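Orotidine-5-phosphate decarboxylase/orotate phosphoribosyltransferase, putative (Ompdcase-oprtase, putative) (PDB 3QW3) catalyses, through this decarboxylase domain of a two-domain UMP synthase, the decarboxylation of orotidine 5'-phosphate to UMP, the last step of de novo pyrimidine synthesis. Local coordinates at the interface of chains A and B. Numbering follows the deposited sequence. Chains: chain A/B, Orotidine-5-phosphate decarboxylase/orotate phosphoribosyltransferase, putative (Ompdcase-oprtase, putative).

Contact 1: the interface of chains A and B. Residues chain A 136, 138-141; chain B 88, 114, 117-118.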
loop_
_atom_site.group_PDB
_atom_site.type_symbol
_atom_site.label_atom_id
_atom_site.label_comp_id
_atom_site.label_asym_id
_atom_site.label_seq_id
_atom_site.Cartn_x
_atom_site.Cartn_y
_atom_site.Cartn_z
ATOM N N THR A 136 12.644 7.142 1.344
ATOM C CA THR A 136 13.193 5.790 1.387
ATOM C C THR A 136 14.541 5.740 0.651
ATOM O O THR A 136 14.835 6.611 -0.171
ATOM C CB THR A 136 12.175 4.741 0.867
ATOM O OG1 THR A 136 11.758 5.087 -0.457
ATOM C CG2 THR A 136 10.952 4.710 1.772
ATOM N N ASN A 138 15.959 3.250 -1.324
ATOM C CA ASN A 138 16.050 2.508 -2.581
ATOM C C ASN A 138 16.212 3.418 -3.810
ATOM O O ASN A 138 15.860 4.600 -3.766
ATOM C CB ASN A 138 14.841 1.571 -2.732
ATOM C CG ASN A 138 13.516 2.322 -2.783
ATOM O OD1 ASN A 138 12.880 2.400 -3.833
ATOM N ND2 ASN A 138 13.104 2.889 -1.656
ATOM N N LYS A 139 16.749 2.864 -4.897
ATOM C CA LYS A 139 17.029 3.623 -6.122
ATOM C C LYS A 139 15.819 4.378 -6.675
ATOM O O LYS A 139 15.959 5.478 -7.222
ATOM N N GLY A 140 14.637 3.790 -6.513
ATOM C CA GLY A 140 13.391 4.382 -7.005
ATOM C C GLY A 140 13.005 5.685 -6.335
ATOM O O GLY A 140 12.159 6.420 -6.849
ATOM N N SER A 141 13.618 5.967 -5.185
ATOM C CA SER A 141 13.454 7.246 -4.484
ATOM C C SER A 141 13.674 8.447 -5.404
ATOM O O SER A 141 13.109 9.522 -5.183
ATOM C CB SER A 141 14.422 7.327 -3.300
ATOM O OG SER A 141 14.320 8.574 -2.629
ATOM N N ILE B 88 9.646 -2.820 -0.991
ATOM C CA ILE B 88 10.830 -3.151 -1.780
ATOM C C ILE B 88 11.351 -4.553 -1.558
ATOM O O ILE B 88 10.950 -5.235 -0.610
ATOM C CB ILE B 88 11.978 -2.132 -1.565
ATOM C CG1 ILE B 88 12.054 -1.658 -0.106
ATOM C CG2 ILE B 88 11.820 -0.949 -2.524
ATOM C CD1 ILE B 88 12.498 -2.704 0.881
ATOM N N MET B 114 7.450 4.805 -3.856
ATOM C CA MET B 114 8.813 4.331 -3.637
ATOM C C MET B 114 9.597 4.113 -4.933
ATOM O O MET B 114 10.757 3.702 -4.897
ATOM C CB MET B 114 8.820 3.090 -2.738
ATOM C CG MET B 114 8.425 3.422 -1.316
ATOM S SD MET B 114 8.309 1.983 -0.254
ATOM C CE MET B 114 10.040 1.502 -0.129
ATOM N N ASP B 117 12.229 0.528 -8.390
ATOM C CA ASP B 117 12.569 -0.779 -7.814
ATOM C C ASP B 117 11.569 -1.267 -6.755
ATOM O O ASP B 117 11.635 -2.419 -6.321
ATOM C CB ASP B 117 14.024 -0.834 -7.317
ATOM C CG ASP B 117 14.355 0.255 -6.320
ATOM O OD1 ASP B 117 15.392 0.118 -5.636
ATOM O OD2 ASP B 117 13.603 1.247 -6.218
ATOM N N SER B 118 10.636 -0.403 -6.356
ATOM C CA SER B 118 9.490 -0.867 -5.587
ATOM C C SER B 118 8.447 -1.499 -6.504
ATOM O O SER B 118 7.665 -2.345 -6.073
ATOM C CB SER B 118 8.869 0.250 -4.735
ATOM O OG SER B 118 8.213 1.230 -5.518
#
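A:Asn138 reaches across to B:Met114, B:Asp117 and B:Ile88 of the partner. Its CB lies against the carboxylate of B:Asp117, 3.3 Å from OD1. From there CG turns into the crowded position between the backbone N and the carbonyl carbon (chi1 62°), which points the amide into chain B. The amide carbon CG packs against the CG2 methyl of B:Ile88 at 3.7 Å, a branched residue well suited to flanking a flat group.

The tip is less certain. As modelled, OD1 of A:Asn138 lies 2.7 Å from both the backbone O of B:Met114 and the carboxylate OD2 of B:Asp117. An amide oxygen, a backbone carbonyl and an unprotonated carboxylate can only accept, so this orientation is a clash and doubtful; the amide is probably modelled with its oxygen and nitrogen exchanged. Reversed, its nitrogen could donate to both chain B oxygens. The modelled ND2 hydrogen-bonds OG1 of A:Thr136 at 2.8 Å; a hydroxyl suits the place because it could serve either orientation. Asparagine, with an acceptor and a donor, fits these mixed surroundings.

B:Asp117 also receives the first amides of the short 3-10 helix of chain A. The N-H of A:Gly140 binds OD2 at 2.8 Å, from above the carboxylate plane (45° out of it), while that of A:Lys139 makes a weak bond to OD1. An aspartate suits this helix start, whose first N-H groups lack an earlier turn to bind, and glycine brings no side chain to obstruct the approach.

B:Met114 crosses the A:Thr136 side chain at about a right angle. Flexible and unbranched, it bends at chi3 (69°) to bring its CE methyl to 3.8 Å from CG2 of A:Thr136, a residue that offers a methyl here and a hydroxyl to A:Asn138.

In the fold, the chain A residues follow strand 129-135 and lead through 3-10 helix 139-142; they meet the loop after strand 107-110, the start of helix 116-123 and the loop after strand 80-85 of chain B.

Contact 2: the interface of chains A and B. Residues chain A 56, 83, 85, 95; chain B 56, 83, 85, 95.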
loop_
_atom_site.group_PDB
_atom_site.type_symbol
_atom_site.label_atom_id
_atom_site.label_comp_id
_atom_site.label_asym_id
_atom_site.label_seq_id
_atom_site.Cartn_x
_atom_site.Cartn_y
_atom_site.Cartn_z
ATOM N N GLU A 56 1.385 -12.592 4.944
ATOM C CA GLU A 56 0.410 -12.786 3.869
ATOM C C GLU A 56 0.826 -13.942 2.951
ATOM O O GLU A 56 -0.028 -14.674 2.442
ATOM C CB GLU A 56 0.230 -11.498 3.050
ATOM C CG GLU A 56 -0.804 -11.646 1.929
ATOM C CD GLU A 56 -0.899 -10.432 1.024
ATOM O OE1 GLU A 56 -1.073 -10.625 -0.200
ATOM O OE2 GLU A 56 -0.815 -9.291 1.527
ATOM N N ALA A 83 2.811 -2.508 6.813
ATOM C CA ALA A 83 1.857 -2.906 5.786
ATOM C C ALA A 83 1.809 -1.930 4.607
ATOM O O ALA A 83 1.296 -2.280 3.541
ATOM C CB ALA A 83 0.479 -3.044 6.420
ATOM N N ARG A 85 -0.037 0.605 3.735
ATOM C CA ARG A 85 -1.365 0.653 3.141
ATOM C C ARG A 85 -1.705 2.049 2.634
ATOM O O ARG A 85 -1.134 3.048 3.073
ATOM C CB ARG A 85 -2.423 0.182 4.147
ATOM C CG ARG A 85 -2.226 -1.243 4.682
ATOM C CD ARG A 85 -2.303 -2.315 3.582
ATOM N NE ARG A 85 -2.546 -3.661 4.109
ATOM C CZ ARG A 85 -1.738 -4.711 3.949
ATOM N NH1 ARG A 85 -0.587 -4.596 3.294
ATOM N NH2 ARG A 85 -2.083 -5.890 4.455
ATOM N N TYR A 95 -8.759 -1.713 6.272
ATOM C CA TYR A 95 -7.346 -1.916 6.591
ATOM C C TYR A 95 -7.056 -1.487 8.035
ATOM O O TYR A 95 -6.314 -2.163 8.748
ATOM C CB TYR A 95 -6.442 -1.108 5.656
ATOM C CG TYR A 95 -6.201 -1.682 4.265
ATOM C CD1 TYR A 95 -6.258 -0.857 3.147
ATOM C CD2 TYR A 95 -5.874 -3.032 4.073
ATOM C CE1 TYR A 95 -6.010 -1.349 1.868
ATOM C CE2 TYR A 95 -5.629 -3.538 2.781
ATOM C CZ TYR A 95 -5.707 -2.683 1.693
ATOM O OH TYR A 95 -5.463 -3.147 0.420
ATOM N N GLU B 56 -9.257 -9.140 3.797
ATOM C CA GLU B 56 -8.347 -9.140 4.946
ATOM C C GLU B 56 -9.130 -8.976 6.253
ATOM O O GLU B 56 -8.815 -9.615 7.262
ATOM C CB GLU B 56 -7.300 -8.026 4.807
ATOM C CG GLU B 56 -6.284 -7.965 5.957
ATOM C CD GLU B 56 -5.345 -6.764 5.885
ATOM O OE1 GLU B 56 -5.081 -6.158 6.945
ATOM O OE2 GLU B 56 -4.864 -6.427 4.783
ATOM N N ALA B 83 -5.092 -4.115 -4.292
ATOM C CA ALA B 83 -4.344 -4.249 -3.052
ATOM C C ALA B 83 -3.456 -3.030 -2.789
ATOM O O ALA B 83 -2.947 -2.868 -1.673
ATOM C CB ALA B 83 -3.517 -5.549 -3.083
ATOM N N ARG B 85 -0.385 -2.063 -3.329
ATOM C CA ARG B 85 0.805 -2.447 -2.575
ATOM C C ARG B 85 1.986 -1.585 -2.976
ATOM O O ARG B 85 2.030 -1.027 -4.068
ATOM C CB ARG B 85 1.140 -3.928 -2.802
ATOM C CG ARG B 85 0.056 -4.922 -2.349
ATOM C CD ARG B 85 -0.240 -4.814 -0.857
ATOM N NE ARG B 85 -0.938 -5.989 -0.336
ATOM C CZ ARG B 85 -2.120 -5.978 0.280
ATOM N NH1 ARG B 85 -2.806 -4.850 0.445
ATOM N NH2 ARG B 85 -2.625 -7.121 0.728
ATOM N N TYR B 95 4.649 -9.865 -1.630
ATOM C CA TYR B 95 3.339 -9.365 -2.055
ATOM C C TYR B 95 2.995 -9.863 -3.465
ATOM O O TYR B 95 1.848 -10.228 -3.743
ATOM C CB TYR B 95 3.297 -7.841 -2.071
ATOM C CG TYR B 95 3.090 -7.154 -0.736
ATOM C CD1 TYR B 95 3.883 -6.068 -0.376
ATOM C CD2 TYR B 95 2.081 -7.563 0.142
ATOM C CE1 TYR B 95 3.690 -5.399 0.844
ATOM C CE2 TYR B 95 1.878 -6.901 1.361
ATOM C CZ TYR B 95 2.688 -5.824 1.702
ATOM O OH TYR B 95 2.498 -5.162 2.901
HETATM O O HOH W 1 -0.337 -8.644 -2.093
HETATM O O HOH W 2 -4.082 -3.622 6.963
#
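The end of strand 80-85 in each chain meets its twin at the two-fold axis, flanked by the partner's helices 52-56 and 89-102, and there A:Arg85 and B:Arg85 stack face to face. Each arginine belongs to the DAKRGDI signature of the OMP decarboxylase family, whose members fold as TIM barrels with active-site residues on this strand. The guanidinium planes are 5° apart, with CZ of A:Arg85 3.9 Å from CZ of B:Arg85.

Such pairing of like charges is probably eased by the glutamates. NH2 of A:Arg85 forms a salt bridge with OE2 of B:Glu56 at 2.9 Å, and NH2 of B:Arg85 makes the same bridge to OE2 of A:Glu56; the B:Glu56 carboxylate is turned 69° from the guanidinium and is met from above its plane. Glutamate has the length to span the interface: CG of B:Glu56 stands anti to the backbone N (chi1 -179°) and the chain runs straight on.

On the other face of the A:Arg85 guanidinium, CB of A:Ala83 lies 3.5 Å above the plane, towards its rim; a small residue lets the group lie flat. NH1 bonds to A:Ala83 O at 3.0 Å. The same carbonyl O accepts from the phenol OH of B:Tyr95 at 3.2 Å, while NH1 of A:Arg85 makes a weak bond to that hydroxyl; a tyrosine hydroxyl can both give and take. The tyrosine ring presents its edge to OE2 of A:Glu56. Water 2 joins OE1 of B:Glu56 (2.7 Å) to NE of A:Arg85 and the backbone O of A:Tyr95.

Contact 1 and contact 2 belong to one two-fold interface, their C-alpha centres about 18 Å apart. Contact 2 sits on the axis and contains its own symmetry mates, whereas contact 1 lies to one side and recurs with the chains exchanged. They are linked through the chain: strand 80-85 supplies B:Ala83 and B:Arg85 to contact 2, and the loop just beyond it supplies B:Ile88 to contact 1. The signature segment thus touches the partner at both points, firmly at B:Arg85 and lightly at B:Ile88, which fits the family's habit of building active sites at the dimer interface and probably couples pairing to activity.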